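Local structure of anaphase-promoting complex subunit cut9 (Schizosaccharomyces pombe, 2XPI) at residues S150-Y154 with L198-M202; V255-Y260 with R272-M276; V324-T329 with L344-L349; Q405-I411 with A434-Q438. The protein serves as a subunit of the anaphase-promoting complex, the cell cycle-regulated E3 ubiquitin ligase that controls progression through mitosis and G1, forming homodimers and binding hcn1. All coordinates share one frame. Residue numbers count along the deposited sequence, not the author numbering.

Tetratricopeptide (TPR) superhelices combine a few recurring helix packings along their length, and four samples from cut9 illustrate them. Interactions 1, 2 and 3 each join one repeat to the next (TPR 3 to 4, 5 to 6 and 7 to 8), whereas interaction 4 joins the two helices of TPR 10. They follow one another along the chain without touching. Interactions 1 and 2, with centres 23 Å apart, both meet the second cut9 subunit, in keeping with homodimerization through TPR repeats 1-7. At interaction 1 the Met202 side chain is about 4 Å from a bound gold(I) cyanide ion. Interactions 3 and 4, with centres 19 Å apart and nearest atoms about 7 Å apart, both touch hcn1.

Interaction 1: residues S150-Y154 with L198-M202; sequences SACRY and LEASM
Tyr154 lays its side chain across the start of the neighbouring A helix, overlapping Leu198, Ser201 and Met202. Both segments are the opening turns of first helices in successive tetratricopeptide repeats, TPR 3 and TPR 4, and such A helices line up side by side: here the axes run nearly parallel, crossing at 17° with a closest approach of 10.1 Å. Ser150 faces Leu198 (CA to CA 6.9 Å) and, one turn on, Tyr154 faces Met202 (6.0 Å). Each turn is closed by an i to i+4 bond, Tyr154 N to Ser150 O at 2.8 Å and Met202 N to Leu198 O at 3.0 Å. With chi1 t, the Tyr154 ring brings CE1 to 3.5 Å from Ser201 CB, while Met202 CG lies at the ring edge, 4.1 Å from CD1. Leu198, in its mt rotamer, sends CD2 to 4.0 Å from Tyr154 CB and CD1 to 4.0 Å from Ala151 CB. No hydrogen bond crosses between the segments; the hydroxyls of Tyr154 and Ser201 instead bond to Gln97 of the second subunit, so the joint borders the dimer interface. Met202, close to a bound gold cyanide ion, places SD 4.1 Å from Arg153 CG.

Interaction 2: residues V255-Y260 with R272-M276; sequences VLKLNY and RSLYM
Val255, on the last turn of helix 248-257, points toward the other segment and sets CG2 3.8 Å from Met276 CG; its CA lies 6.9 Å from that of Arg272. Leu256 CD1 follows, 4.4 Å from Met276 SD. The chain leaves helical geometry at Leu258 (phi/psi -57/153), whose CD2 reaches the edge of the Tyr275 ring, 4.1 Å from CD1. This is the junction between TPR 5 and TPR 6, where the closing helix of one repeat packs on the first helix of the next; 272-276 is helical, with Met276 N bonded to Arg272 O at 3.0 Å. Asn259 precedes the turn into helix 261-264, its OD1 weakly capping Ser261 N. Tyr260 (chi1 m) folds back so that OH donates to Val255 O at 2.7 Å. One ring face receives Arg272 CB in a CH-pi contact, 3.8 Å from the centroid, with Tyr260 CE2 3.5 Å from Arg272 CD. Tyr275 (chi1 m) bonds through OH to Ala231 O and packs against Trp90 of the second subunit.

Interaction 3: residues V324-T329 with L344-L349; sequences VLAITT and LHLASL
Hydrogen bonding in this contact stays within each helix. Thr328 N bonds to Val324 O at 2.9 Å and Thr329 N to Leu325 O at 2.8 Å; in the partner helix, Ser348 N bonds to Leu344 O at 3.1 Å and Leu349 N to His345 O at 2.9 Å. Two hydroxyls fold back onto their own backbones as well: Thr329 OG1, with chi1 m, donates to Leu325 O at 2.8 Å, and Ser348 OG, also m, to Leu344 O at 2.9 Å. No hydrogen bond crosses the contact. The helices run in roughly opposed directions, at 141° with their axes 9.6 Å apart at closest approach, and Thr328 and His345 are the nearest CA pair at 6.0 Å. This inclined antiparallel packing joins the second helix of TPR 7 to the first helix of TPR 8, the step from one repeat to the next. Apolar side chains meet across the gap: Leu325 (mt) extends CD2 to 3.9 Å from Leu349 CD2, and Val324 CG1 sits 4.5 Å from Leu344 CG. Val324 CG1 also makes a van der Waals approach to a hydroxyl, 3.3 Å from Ser348 OG. His345 (chi1 t) brings CD2 to 3.5 Å from Leu325 CD2. Leu344 additionally packs on a modified side chain of hcn1, probably the buried N-terminal acetyl-methionine, which repeats 8 and 10-13 of cut9 enclose.

Interaction 4: residues Q405-I411 with A434-Q438; sequences QFGPAWI and ARLFQ
An extended Phe406 (phi/psi -80/93) leads into helix 407-420, whose first turn bonds Ile411 N to Gly407 O at 3.1 Å, while 434-438 follows the last part of helix 423-435 into a loop, Phe437 adopting phi/psi -137/35. The contact thus brings together the two ends of one helical hairpin, TPR 10: the start of its A helix and the far end of its B helix. Gly407 and Leu436 are the nearest CA pair, at 5.3 Å. This closeness suits glycine, since an ideal CB there would clash with Phe437 CE2, which lies 3.3 Å from Gly407 C. Leu436 (mt) directs CD1 onto the 405-411 backbone and Trp410, 3.4 Å from Trp410 CD1 and 3.9 Å from Gly407 CA. Trp410 NE1 is bonded to Pro404 O. Phe437, chi1 m, packs alongside Pro408 and Ile411, and all three also touch hcn1, in keeping with binding through repeats 8 and 10-13. Phe437 CZ rests 3.5 Å from Pro408 CD, and its CE2 lies 3.9 Å from Ile411 CG1.

Interaction 1: residues S150-Y154 with L198-M202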
loop_
_atom_site.group_PDB
_atom_site.type_symbol
_atom_site.label_atom_id
_atom_site.label_comp_id
_atom_site.label_asym_id
_atom_site.label_seq_id
_atom_site.Cartn_x
_atom_site.Cartn_y
_atom_site.Cartn_z
ATOM N N SER A 150 -20.390 12.932 11.661
ATOM C CA SER A 150 -20.383 11.463 11.729
ATOM C C SER A 150 -19.384 10.867 10.737
ATOM O O SER A 150 -18.773 9.824 11.003
ATOM C CB SER A 150 -21.771 10.881 11.470
ATOM O OG SER A 150 -22.739 11.503 12.289
ATOM N N ALA A 151 -19.233 11.530 9.590
ATOM C CA ALA A 151 -18.259 11.103 8.605
ATOM C C ALA A 151 -16.866 11.211 9.203
ATOM O O ALA A 151 -16.030 10.326 9.021
ATOM C CB ALA A 151 -18.366 11.940 7.344
ATOM N N CYS A 152 -16.616 12.296 9.923
ATOM C CA CYS A 152 -15.304 12.495 10.523
ATOM C C CYS A 152 -15.055 11.482 11.644
ATOM O O CYS A 152 -13.934 11.042 11.853
ATOM C CB CYS A 152 -15.150 13.933 11.024
ATOM S SG CYS A 152 -15.072 15.224 9.717
ATOM N N ARG A 153 -16.107 11.105 12.356
ATOM C CA ARG A 153 -16.003 10.068 13.379
ATOM C C ARG A 153 -15.710 8.711 12.730
ATOM O O ARG A 153 -14.788 7.997 13.133
ATOM C CB ARG A 153 -17.290 10.005 14.205
ATOM C CG ARG A 153 -17.177 9.187 15.459
ATOM C CD ARG A 153 -18.411 9.351 16.334
ATOM N NE ARG A 153 -18.028 9.523 17.735
ATOM C CZ ARG A 153 -17.993 10.691 18.369
ATOM N NH1 ARG A 153 -18.354 11.803 17.744
ATOM N NH2 ARG A 153 -17.612 10.745 19.638
ATOM N N TYR A 154 -16.496 8.353 11.725
ATOM C CA TYR A 154 -16.200 7.161 10.970
ATOM C C TYR A 154 -14.745 7.110 10.493
ATOM O O TYR A 154 -14.061 6.092 10.665
ATOM C CB TYR A 154 -17.117 7.047 9.766
ATOM C CG TYR A 154 -16.737 5.913 8.856
ATOM C CD1 TYR A 154 -16.990 4.592 9.225
ATOM C CD2 TYR A 154 -16.132 6.150 7.628
ATOM C CE1 TYR A 154 -16.639 3.529 8.399
ATOM C CE2 TYR A 154 -15.781 5.095 6.786
ATOM C CZ TYR A 154 -16.032 3.785 7.181
ATOM O OH TYR A 154 -15.701 2.732 6.361
ATOM N N LEU A 198 -24.025 5.712 7.857
ATOM C CA LEU A 198 -22.789 5.754 8.620
ATOM C C LEU A 198 -22.949 5.032 9.968
ATOM O O LEU A 198 -21.979 4.498 10.527
ATOM C CB LEU A 198 -22.295 7.193 8.783
ATOM C CG LEU A 198 -21.586 7.780 7.557
ATOM C CD1 LEU A 198 -21.316 9.273 7.720
ATOM C CD2 LEU A 198 -20.285 7.029 7.268
ATOM N N GLU A 199 -24.172 4.990 10.485
ATOM C CA GLU A 199 -24.434 4.195 11.677
ATOM C C GLU A 199 -24.041 2.726 11.446
ATOM O O GLU A 199 -23.449 2.085 12.318
ATOM C CB GLU A 199 -25.904 4.280 12.088
ATOM C CG GLU A 199 -26.216 3.472 13.348
ATOM C CD GLU A 199 -27.686 3.503 13.733
ATOM O OE1 GLU A 199 -28.465 4.247 13.089
ATOM O OE2 GLU A 199 -28.060 2.777 14.683
ATOM N N ALA A 200 -24.366 2.186 10.272
ATOM C CA ALA A 200 -24.013 0.813 9.977
ATOM C C ALA A 200 -22.507 0.669 9.964
ATOM O O ALA A 200 -21.941 -0.180 10.666
ATOM C CB ALA A 200 -24.574 0.406 8.676
ATOM N N SER A 201 -21.856 1.525 9.185
ATOM C CA SER A 201 -20.416 1.463 8.973
ATOM C C SER A 201 -19.615 1.517 10.262
ATOM O O SER A 201 -18.559 0.895 10.375
ATOM C CB SER A 201 -19.972 2.587 8.031
ATOM O OG SER A 201 -20.597 2.440 6.758
ATOM N N MET A 202 -20.104 2.259 11.242
ATOM C CA MET A 202 -19.393 2.328 12.509
ATOM C C MET A 202 -19.560 1.051 13.378
ATOM O O MET A 202 -18.662 0.699 14.149
ATOM C CB MET A 202 -19.763 3.611 13.267
ATOM C CG MET A 202 -19.305 4.878 12.558
ATOM S SD MET A 202 -19.415 6.357 13.588
ATOM C CE MET A 202 -21.126 6.829 13.415
#

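Interaction 2: residues V255-Y260 with R272-M276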
loop_
_atom_site.group_PDB
_atom_site.type_symbol
_atom_site.label_atom_id
_atom_site.label_comp_id
_atom_site.label_asym_id
_atom_site.label_seq_id
_atom_site.Cartn_x
_atom_site.Cartn_y
_atom_site.Cartn_z
ATOM N N VAL A 255 -30.562 -13.165 7.312
ATOM C CA VAL A 255 -30.966 -12.522 6.063
ATOM C C VAL A 255 -32.472 -12.467 5.891
ATOM O O VAL A 255 -32.999 -11.558 5.238
ATOM C CB VAL A 255 -30.289 -13.096 4.785
ATOM C CG1 VAL A 255 -29.043 -13.866 5.123
ATOM C CG2 VAL A 255 -31.263 -13.897 3.951
ATOM N N LEU A 256 -33.169 -13.421 6.493
ATOM C CA LEU A 256 -34.622 -13.442 6.413
ATOM C C LEU A 256 -35.249 -12.306 7.212
ATOM O O LEU A 256 -36.322 -11.829 6.861
ATOM C CB LEU A 256 -35.181 -14.795 6.847
ATOM C CG LEU A 256 -35.697 -15.690 5.706
ATOM C CD1 LEU A 256 -35.074 -15.313 4.362
ATOM C CD2 LEU A 256 -35.476 -17.170 6.007
ATOM N N LYS A 257 -34.570 -11.852 8.260
ATOM C CA LYS A 257 -35.149 -10.851 9.154
ATOM C C LYS A 257 -34.634 -9.431 8.873
ATOM O O LYS A 257 -35.125 -8.453 9.437
ATOM C CB LYS A 257 -34.925 -11.248 10.618
ATOM N N LEU A 258 -33.657 -9.324 7.982
ATOM C CA LEU A 258 -33.125 -8.033 7.547
ATOM C C LEU A 258 -34.217 -7.095 6.944
ATOM O O LEU A 258 -35.236 -7.553 6.420
ATOM C CB LEU A 258 -32.015 -8.284 6.534
ATOM C CG LEU A 258 -30.561 -7.934 6.859
ATOM C CD1 LEU A 258 -30.131 -8.393 8.239
ATOM C CD2 LEU A 258 -29.619 -8.481 5.763
ATOM N N ASN A 259 -33.996 -5.788 7.029
ATOM C CA ASN A 259 -34.949 -4.788 6.558
ATOM C C ASN A 259 -34.525 -4.224 5.193
ATOM O O ASN A 259 -33.799 -3.226 5.098
ATOM C CB ASN A 259 -35.053 -3.679 7.612
ATOM C CG ASN A 259 -35.896 -2.474 7.159
ATOM O OD1 ASN A 259 -36.657 -2.532 6.185
ATOM N ND2 ASN A 259 -35.760 -1.372 7.896
ATOM N N TYR A 260 -34.988 -4.864 4.132
ATOM C CA TYR A 260 -34.471 -4.565 2.814
ATOM C C TYR A 260 -34.890 -3.201 2.270
ATOM O O TYR A 260 -34.378 -2.758 1.242
ATOM C CB TYR A 260 -34.770 -5.713 1.844
ATOM C CG TYR A 260 -33.966 -6.956 2.177
ATOM C CD1 TYR A 260 -32.599 -7.010 1.920
ATOM C CD2 TYR A 260 -34.555 -8.050 2.776
ATOM C CE1 TYR A 260 -31.855 -8.127 2.234
ATOM C CE2 TYR A 260 -33.824 -9.166 3.099
ATOM C CZ TYR A 260 -32.476 -9.201 2.827
ATOM O OH TYR A 260 -31.749 -10.325 3.152
ATOM N N ARG A 272 -32.204 -9.529 -1.329
ATOM C CA ARG A 272 -32.363 -10.714 -0.494
ATOM C C ARG A 272 -31.943 -11.998 -1.209
ATOM O O ARG A 272 -31.291 -12.842 -0.605
ATOM C CB ARG A 272 -33.793 -10.844 0.025
ATOM C CG ARG A 272 -34.044 -12.113 0.796
ATOM C CD ARG A 272 -35.270 -11.991 1.671
ATOM N NE ARG A 272 -36.311 -11.207 1.018
ATOM C CZ ARG A 272 -37.092 -11.682 0.055
ATOM N NH1 ARG A 272 -36.936 -12.948 -0.343
ATOM N NH2 ARG A 272 -38.018 -10.904 -0.507
ATOM N N SER A 273 -32.303 -12.141 -2.487
ATOM C CA SER A 273 -31.897 -13.319 -3.268
ATOM C C SER A 273 -30.378 -13.369 -3.441
ATOM O O SER A 273 -29.773 -14.436 -3.398
ATOM C CB SER A 273 -32.573 -13.358 -4.651
ATOM O OG SER A 273 -33.993 -13.245 -4.590
ATOM N N LEU A 274 -29.755 -12.217 -3.660
ATOM C CA LEU A 274 -28.298 -12.156 -3.742
ATOM C C LEU A 274 -27.664 -12.697 -2.476
ATOM O O LEU A 274 -26.712 -13.465 -2.539
ATOM C CB LEU A 274 -27.824 -10.716 -3.960
ATOM C CG LEU A 274 -27.335 -10.249 -5.333
ATOM C CD1 LEU A 274 -28.033 -10.953 -6.466
ATOM C CD2 LEU A 274 -27.505 -8.747 -5.444
ATOM N N TYR A 275 -28.184 -12.290 -1.321
ATOM C CA TYR A 275 -27.623 -12.728 -0.041
ATOM C C TYR A 275 -27.801 -14.232 0.175
ATOM O O TYR A 275 -26.874 -14.931 0.558
ATOM C CB TYR A 275 -28.223 -11.915 1.115
ATOM C CG TYR A 275 -27.604 -10.541 1.236
ATOM C CD1 TYR A 275 -27.963 -9.670 2.254
ATOM C CD2 TYR A 275 -26.645 -10.124 0.324
ATOM C CE1 TYR A 275 -27.374 -8.430 2.365
ATOM C CE2 TYR A 275 -26.070 -8.892 0.416
ATOM C CZ TYR A 275 -26.433 -8.045 1.438
ATOM O OH TYR A 275 -25.828 -6.810 1.505
ATOM N N MET A 276 -28.998 -14.729 -0.094
ATOM C CA MET A 276 -29.268 -16.148 0.026
ATOM C C MET A 276 -28.295 -16.999 -0.802
ATOM O O MET A 276 -27.985 -18.124 -0.429
ATOM C CB MET A 276 -30.738 -16.442 -0.304
ATOM C CG MET A 276 -31.700 -15.917 0.780
ATOM S SD MET A 276 -33.460 -16.031 0.368
ATOM C CE MET A 276 -33.260 -16.925 -1.145
#

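Interaction 3: residues V324-T329 with L344-L349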
loop_
_atom_site.group_PDB
_atom_site.type_symbol
_atom_site.label_atom_id
_atom_site.label_comp_id
_atom_site.label_asym_id
_atom_site.label_seq_id
_atom_site.Cartn_x
_atom_site.Cartn_y
_atom_site.Cartn_z
ATOM N N VAL A 324 -19.899 -29.540 -12.159
ATOM C CA VAL A 324 -19.150 -28.534 -11.422
ATOM C C VAL A 324 -17.991 -27.977 -12.259
ATOM O O VAL A 324 -17.767 -26.780 -12.264
ATOM C CB VAL A 324 -18.590 -29.075 -10.072
ATOM C CG1 VAL A 324 -17.754 -28.013 -9.363
ATOM C CG2 VAL A 324 -19.703 -29.573 -9.170
ATOM N N LEU A 325 -17.263 -28.836 -12.967
ATOM C CA LEU A 325 -16.137 -28.383 -13.790
ATOM C C LEU A 325 -16.558 -27.594 -15.050
ATOM O O LEU A 325 -15.911 -26.602 -15.431
ATOM C CB LEU A 325 -15.226 -29.553 -14.167
ATOM C CG LEU A 325 -14.283 -29.990 -13.046
ATOM C CD1 LEU A 325 -13.558 -31.311 -13.384
ATOM C CD2 LEU A 325 -13.304 -28.883 -12.720
ATOM N N ALA A 326 -17.631 -28.022 -15.697
ATOM C CA ALA A 326 -18.152 -27.239 -16.807
ATOM C C ALA A 326 -18.372 -25.785 -16.362
ATOM O O ALA A 326 -17.926 -24.852 -17.032
ATOM C CB ALA A 326 -19.429 -27.837 -17.321
ATOM N N ILE A 327 -19.040 -25.599 -15.226
ATOM C CA ILE A 327 -19.408 -24.268 -14.768
ATOM C C ILE A 327 -18.179 -23.504 -14.344
ATOM O O ILE A 327 -17.990 -22.322 -14.675
ATOM C CB ILE A 327 -20.344 -24.336 -13.549
ATOM C CG1 ILE A 327 -21.786 -24.522 -13.994
ATOM C CG2 ILE A 327 -20.275 -23.063 -12.728
ATOM C CD1 ILE A 327 -22.698 -24.783 -12.829
ATOM N N THR A 328 -17.342 -24.203 -13.601
ATOM C CA THR A 328 -16.259 -23.590 -12.871
ATOM C C THR A 328 -15.114 -23.214 -13.821
ATOM O O THR A 328 -14.416 -22.231 -13.628
ATOM C CB THR A 328 -15.821 -24.554 -11.760
ATOM O OG1 THR A 328 -15.387 -23.820 -10.618
ATOM C CG2 THR A 328 -14.739 -25.492 -12.236
ATOM N N THR A 329 -14.952 -23.997 -14.872
ATOM C CA THR A 329 -14.005 -23.685 -15.928
ATOM C C THR A 329 -14.474 -22.476 -16.751
ATOM O O THR A 329 -13.663 -21.652 -17.160
ATOM C CB THR A 329 -13.835 -24.905 -16.866
ATOM O OG1 THR A 329 -13.250 -26.001 -16.141
ATOM C CG2 THR A 329 -12.968 -24.546 -18.055
ATOM N N LEU A 344 -13.758 -25.129 -5.148
ATOM C CA LEU A 344 -14.667 -26.014 -5.865
ATOM C C LEU A 344 -13.978 -26.627 -7.082
ATOM O O LEU A 344 -14.138 -27.816 -7.402
ATOM C CB LEU A 344 -15.890 -25.229 -6.338
ATOM C CG LEU A 344 -17.262 -25.495 -5.725
ATOM C CD1 LEU A 344 -17.305 -26.842 -4.974
ATOM C CD2 LEU A 344 -17.662 -24.351 -4.812
ATOM N N HIS A 345 -13.231 -25.788 -7.779
ATOM C CA HIS A 345 -12.545 -26.199 -8.975
ATOM C C HIS A 345 -11.432 -27.211 -8.641
ATOM O O HIS A 345 -11.351 -28.299 -9.225
ATOM C CB HIS A 345 -11.967 -24.959 -9.638
ATOM C CG HIS A 345 -11.418 -25.217 -10.995
ATOM N ND1 HIS A 345 -10.093 -25.030 -11.307
ATOM C CD2 HIS A 345 -12.009 -25.687 -12.115
ATOM C CE1 HIS A 345 -9.893 -25.358 -12.573
ATOM N NE2 HIS A 345 -11.040 -25.759 -13.085
ATOM N N LEU A 346 -10.572 -26.829 -7.702
ATOM C CA LEU A 346 -9.506 -27.692 -7.226
ATOM C C LEU A 346 -10.038 -29.047 -6.746
ATOM O O LEU A 346 -9.548 -30.113 -7.166
ATOM C CB LEU A 346 -8.759 -27.013 -6.085
ATOM C CG LEU A 346 -7.524 -26.186 -6.434
ATOM C CD1 LEU A 346 -7.202 -26.243 -7.898
ATOM C CD2 LEU A 346 -7.704 -24.752 -5.984
ATOM N N ALA A 347 -11.026 -29.006 -5.854
ATOM C CA ALA A 347 -11.527 -30.230 -5.248
ATOM C C ALA A 347 -12.142 -31.151 -6.308
ATOM O O ALA A 347 -12.002 -32.371 -6.234
ATOM C CB ALA A 347 -12.511 -29.911 -4.156
ATOM N N SER A 348 -12.801 -30.573 -7.306
ATOM C CA SER A 348 -13.365 -31.370 -8.393
ATOM C C SER A 348 -12.302 -31.960 -9.306
ATOM O O SER A 348 -12.469 -33.071 -9.805
ATOM C CB SER A 348 -14.364 -30.557 -9.214
ATOM O OG SER A 348 -15.492 -30.229 -8.425
ATOM N N LEU A 349 -11.212 -31.227 -9.532
ATOM C CA LEU A 349 -10.092 -31.773 -10.303
ATOM C C LEU A 349 -9.396 -32.926 -9.546
ATOM O O LEU A 349 -9.001 -33.917 -10.157
ATOM C CB LEU A 349 -9.079 -30.683 -10.709
ATOM C CG LEU A 349 -9.468 -29.633 -11.767
ATOM C CD1 LEU A 349 -8.435 -28.485 -11.828
ATOM C CD2 LEU A 349 -9.706 -30.239 -13.159
#

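Interaction 4: residues Q405-I411 with A434-Q438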
loop_
_atom_site.group_PDB
_atom_site.type_symbol
_atom_site.label_atom_id
_atom_site.label_comp_id
_atom_site.label_asym_id
_atom_site.label_seq_id
_atom_site.Cartn_x
_atom_site.Cartn_y
_atom_site.Cartn_z
ATOM N N GLN A 405 -9.044 -19.104 8.905
ATOM C CA GLN A 405 -10.489 -19.203 8.703
ATOM C C GLN A 405 -10.840 -20.011 7.443
ATOM O O GLN A 405 -12.012 -20.305 7.176
ATOM C CB GLN A 405 -11.102 -17.805 8.638
ATOM C CG GLN A 405 -12.082 -17.509 9.767
ATOM C CD GLN A 405 -11.439 -17.490 11.138
ATOM O OE1 GLN A 405 -10.294 -17.081 11.301
ATOM N NE2 GLN A 405 -12.183 -17.929 12.137
ATOM N N PHE A 406 -9.802 -20.387 6.695
ATOM C CA PHE A 406 -9.935 -21.069 5.412
ATOM C C PHE A 406 -10.214 -22.573 5.539
ATOM O O PHE A 406 -9.289 -23.387 5.625
ATOM C CB PHE A 406 -8.654 -20.855 4.602
ATOM C CG PHE A 406 -8.830 -21.081 3.132
ATOM C CD1 PHE A 406 -10.021 -20.729 2.502
ATOM C CD2 PHE A 406 -7.817 -21.637 2.381
ATOM C CE1 PHE A 406 -10.190 -20.938 1.141
ATOM C CE2 PHE A 406 -7.979 -21.841 1.036
ATOM C CZ PHE A 406 -9.165 -21.495 0.410
ATOM N N GLY A 407 -11.488 -22.930 5.523
ATOM C CA GLY A 407 -11.926 -24.301 5.744
ATOM C C GLY A 407 -11.332 -25.375 4.858
ATOM O O GLY A 407 -10.810 -26.352 5.372
ATOM N N PRO A 408 -11.416 -25.210 3.524
ATOM C CA PRO A 408 -10.807 -26.153 2.572
ATOM C C PRO A 408 -9.374 -26.555 2.909
ATOM O O PRO A 408 -9.007 -27.706 2.689
ATOM C CB PRO A 408 -10.849 -25.376 1.242
ATOM C CG PRO A 408 -12.043 -24.508 1.357
ATOM C CD PRO A 408 -12.144 -24.123 2.824
ATOM N N ALA A 409 -8.568 -25.643 3.436
ATOM C CA ALA A 409 -7.177 -25.961 3.754
ATOM C C ALA A 409 -7.104 -26.884 4.958
ATOM O O ALA A 409 -6.177 -27.691 5.079
ATOM C CB ALA A 409 -6.402 -24.706 4.023
ATOM N N TRP A 410 -8.072 -26.752 5.864
ATOM C CA TRP A 410 -8.126 -27.605 7.044
ATOM C C TRP A 410 -8.517 -29.022 6.668
ATOM O O TRP A 410 -7.941 -29.957 7.185
ATOM C CB TRP A 410 -9.071 -27.035 8.106
ATOM C CG TRP A 410 -8.469 -25.889 8.880
ATOM C CD1 TRP A 410 -8.710 -24.559 8.694
ATOM C CD2 TRP A 410 -7.509 -25.976 9.943
ATOM N NE1 TRP A 410 -7.970 -23.816 9.576
ATOM C CE2 TRP A 410 -7.226 -24.658 10.357
ATOM C CE3 TRP A 410 -6.880 -27.038 10.600
ATOM C CZ2 TRP A 410 -6.336 -24.371 11.398
ATOM C CZ3 TRP A 410 -5.987 -26.752 11.629
ATOM C CH2 TRP A 410 -5.727 -25.427 12.018
ATOM N N ILE A 411 -9.487 -29.177 5.762
ATOM C CA ILE A 411 -9.880 -30.500 5.273
ATOM C C ILE A 411 -8.686 -31.193 4.614
ATOM O O ILE A 411 -8.344 -32.324 4.962
ATOM C CB ILE A 411 -11.082 -30.444 4.288
ATOM C CG1 ILE A 411 -12.370 -30.041 5.022
ATOM C CG2 ILE A 411 -11.327 -31.796 3.665
ATOM C CD1 ILE A 411 -12.618 -30.799 6.344
ATOM N N ALA A 434 -14.844 -28.480 11.280
ATOM C CA ALA A 434 -16.304 -28.558 11.414
ATOM C C ALA A 434 -16.900 -27.217 11.876
ATOM O O ALA A 434 -18.102 -26.980 11.747
ATOM C CB ALA A 434 -16.706 -29.684 12.340
ATOM N N ARG A 435 -16.045 -26.352 12.418
ATOM C CA ARG A 435 -16.418 -25.000 12.806
ATOM C C ARG A 435 -16.577 -24.115 11.567
ATOM O O ARG A 435 -17.501 -23.323 11.484
ATOM C CB ARG A 435 -15.335 -24.430 13.716
ATOM C CG ARG A 435 -15.725 -23.178 14.501
ATOM C CD ARG A 435 -15.183 -21.869 13.901
ATOM N NE ARG A 435 -13.775 -21.615 14.205
ATOM C CZ ARG A 435 -13.184 -20.435 14.024
ATOM N NH1 ARG A 435 -13.892 -19.407 13.558
ATOM N NH2 ARG A 435 -11.894 -20.273 14.315
ATOM N N LEU A 436 -15.701 -24.295 10.600
ATOM C CA LEU A 436 -15.650 -23.469 9.415
ATOM C C LEU A 436 -16.540 -23.949 8.290
ATOM O O LEU A 436 -16.525 -23.406 7.203
ATOM C CB LEU A 436 -14.218 -23.395 8.925
ATOM C CG LEU A 436 -13.188 -23.064 9.993
ATOM C CD1 LEU A 436 -11.799 -23.287 9.500
ATOM C CD2 LEU A 436 -13.361 -21.660 10.449
ATOM N N PHE A 437 -17.248 -25.033 8.528
ATOM C CA PHE A 437 -18.149 -25.589 7.552
ATOM C C PHE A 437 -19.414 -25.990 8.259
ATOM O O PHE A 437 -20.001 -26.993 7.926
ATOM C CB PHE A 437 -17.533 -26.829 6.941
ATOM C CG PHE A 437 -16.570 -26.558 5.844
ATOM C CD1 PHE A 437 -16.979 -25.970 4.680
ATOM C CD2 PHE A 437 -15.260 -26.924 5.962
ATOM C CE1 PHE A 437 -16.099 -25.743 3.667
ATOM C CE2 PHE A 437 -14.392 -26.695 4.950
ATOM C CZ PHE A 437 -14.811 -26.105 3.802
ATOM N N GLN A 438 -19.829 -25.248 9.264
ATOM C CA GLN A 438 -20.990 -25.672 10.029
ATOM C C GLN A 438 -22.257 -25.701 9.194
ATOM O O GLN A 438 -22.439 -24.886 8.301
ATOM C CB GLN A 438 -21.181 -24.820 11.274
ATOM C CG GLN A 438 -21.830 -25.569 12.409
ATOM C CD GLN A 438 -20.963 -26.688 12.940
ATOM O OE1 GLN A 438 -20.461 -26.617 14.057
ATOM N NE2 GLN A 438 -20.787 -27.732 12.144
#